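PDB 2YHG: cellulose-binding protein from Saccharophagus degradans, which probably binds polysaccharides and, as a nucleoside hydrolase-related protein associated with carbohydrate metabolism, may hydrolyse glycosidic bonds. Local coordinates for residues H333-V338 with S365-D370. Residues are numbered along the deposited sequence; the frame is centred on the assembly and turned at random.
With CA (calcium ion), chain D.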
loop_
_atom_site.group_PDB
_atom_site.type_symbol
_atom_site.label_atom_id
_atom_site.label_comp_id
_atom_site.label_asym_id
_atom_site.label_seq_id
_atom_site.Cartn_x
_atom_site.Cartn_y
_atom_site.Cartn_z
ATOM N N HIS A 333 -0.975 5.562 17.539
ATOM C CA HIS A 333 -2.310 5.371 17.001
ATOM C C HIS A 333 -3.260 4.743 18.016
ATOM O O HIS A 333 -2.870 3.839 18.754
ATOM C CB HIS A 333 -2.280 4.550 15.741
ATOM C CG HIS A 333 -1.288 5.041 14.745
ATOM N ND1 HIS A 333 0.074 4.918 14.909
ATOM C CD2 HIS A 333 -1.483 5.681 13.575
ATOM C CE1 HIS A 333 0.676 5.438 13.851
ATOM N NE2 HIS A 333 -0.248 5.947 13.043
ATOM N N PRO A 334 -4.542 5.113 17.937
ATOM C CA PRO A 334 -5.534 4.401 18.738
ATOM C C PRO A 334 -5.744 2.989 18.200
ATOM O O PRO A 334 -5.350 2.658 17.071
ATOM C CB PRO A 334 -6.780 5.251 18.577
ATOM C CG PRO A 334 -6.580 6.058 17.352
ATOM C CD PRO A 334 -5.128 6.222 17.159
ATOM N N VAL A 335 -6.331 2.154 19.051
ATOM C CA VAL A 335 -6.436 0.729 18.838
ATOM C C VAL A 335 -7.926 0.334 18.797
ATOM O O VAL A 335 -8.626 0.412 19.815
ATOM C CB VAL A 335 -5.716 -0.040 19.938
ATOM C CG1 VAL A 335 -5.962 -1.538 19.728
ATOM C CG2 VAL A 335 -4.218 0.309 19.940
ATOM N N PRO A 336 -8.440 -0.037 17.621
ATOM C CA PRO A 336 -9.875 -0.313 17.547
ATOM C C PRO A 336 -10.232 -1.690 18.065
ATOM O O PRO A 336 -9.521 -2.664 17.829
ATOM C CB PRO A 336 -10.195 -0.291 16.054
ATOM C CG PRO A 336 -9.054 0.218 15.411
ATOM C CD PRO A 336 -7.844 0.066 16.285
ATOM N N VAL A 337 -11.407 -1.775 18.672
ATOM C CA VAL A 337 -12.071 -3.035 18.990
ATOM C C VAL A 337 -13.529 -2.879 18.606
ATOM O O VAL A 337 -14.085 -1.820 18.865
ATOM C CB VAL A 337 -11.934 -3.347 20.505
ATOM C CG1 VAL A 337 -12.740 -4.590 20.865
ATOM C CG2 VAL A 337 -10.449 -3.492 20.887
ATOM N N VAL A 338 -14.111 -3.876 17.939
ATOM C CA VAL A 338 -15.524 -3.862 17.597
ATOM C C VAL A 338 -16.130 -5.181 18.067
ATOM O O VAL A 338 -15.677 -6.237 17.707
ATOM C CB VAL A 338 -15.745 -3.670 16.096
ATOM C CG1 VAL A 338 -17.229 -3.762 15.765
ATOM C CG2 VAL A 338 -15.172 -2.328 15.649
ATOM N N SER A 365 -9.074 1.591 22.508
ATOM C CA SER A 365 -8.228 2.235 23.487
ATOM C C SER A 365 -7.236 3.138 22.777
ATOM O O SER A 365 -7.038 3.044 21.561
ATOM C CB SER A 365 -7.501 1.207 24.355
ATOM O OG SER A 365 -6.673 0.367 23.548
ATOM N N ASP A 366 -6.546 3.965 23.556
ATOM C CA ASP A 366 -5.405 4.700 23.058
ATOM C C ASP A 366 -4.226 4.525 23.966
ATOM O O ASP A 366 -4.338 4.738 25.175
ATOM C CB ASP A 366 -5.718 6.156 22.938
ATOM C CG ASP A 366 -4.600 6.911 22.280
ATOM O OD1 ASP A 366 -4.520 6.871 21.047
ATOM O OD2 ASP A 366 -3.731 7.466 22.992
ATOM N N PRO A 367 -3.062 4.177 23.391
ATOM C CA PRO A 367 -1.933 3.790 24.257
ATOM C C PRO A 367 -1.259 4.972 24.936
ATOM O O PRO A 367 -0.476 4.807 25.884
ATOM C CB PRO A 367 -0.962 3.109 23.285
ATOM C CG PRO A 367 -1.316 3.727 21.931
ATOM C CD PRO A 367 -2.811 3.897 21.955
ATOM N N ASP A 368 -1.604 6.177 24.517
ATOM C CA ASP A 368 -1.084 7.373 25.173
ATOM C C ASP A 368 -2.048 7.903 26.224
ATOM O O ASP A 368 -1.745 8.890 26.886
ATOM C CB ASP A 368 -0.824 8.467 24.150
ATOM C CG ASP A 368 -0.078 7.971 22.952
ATOM O OD1 ASP A 368 1.123 7.670 23.119
ATOM O OD2 ASP A 368 -0.695 7.807 21.866
ATOM N N GLY A 369 -3.239 7.313 26.313
ATOM C CA GLY A 369 -4.280 7.803 27.191
ATOM C C GLY A 369 -5.006 8.995 26.606
ATOM O O GLY A 369 -5.639 9.745 27.347
ATOM N N ASP A 370 -4.945 9.166 25.282
ATOM C CA ASP A 370 -5.728 10.213 24.657
ATOM C C ASP A 370 -7.223 9.880 24.732
ATOM O O ASP A 370 -7.603 8.719 24.845
ATOM C CB ASP A 370 -5.362 10.343 23.172
ATOM C CG ASP A 370 -3.880 10.622 22.913
ATOM O OD1 ASP A 370 -3.262 11.338 23.719
ATOM O OD2 ASP A 370 -3.409 10.248 21.830
HETATM CA CA CA D . -2.696 8.381 20.720
#
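Val335 and Ser365 face each other as a single antiparallel hydrogen-bonded pair, the bridge that joins 333-338 to the calcium-binding loop 365-370. Val335 N donates to Ser365 O at 2.8 Å, and Ser365 N returns the bond to Val335 O. Beside this pair of bonds the Ser365 hydroxyl OG stands 3.8 Å from Val335 CB, a van der Waals contact. With Val335 CG1 anti to the backbone N (chi1 175°), the other methyl, CG2, lies opposite the carbonyl carbon and loosely approaches Pro367 CD. That ring packs more closely on the backbone: Pro367 CD lies 3.2 Å from His333 O.

One step along, Pro334 CA and CB meet the carboxylate oxygen OD1 of Asp366. Asp366 binds calcium through both oxygens, OD1 at 2.4 Å and OD2 at 2.7 Å from the ion, while Asp368 and Asp370 each give one; Asn331, the His332 carbonyl and Asp420 complete the site. Asp366 OD2 also accepts from Asp368 N and Asp370 N, which come from opposite faces of the carboxylate; the first of these bonds closes an Asx turn. Together they should fix the carboxylate's rotation and help offset its charge. The main-chain bridge thus ties the aspartate-rich loop of the C-terminal domain to the extended segment that directly follows two calcium ligands, so ion binding and backbone pairing probably reinforce one another.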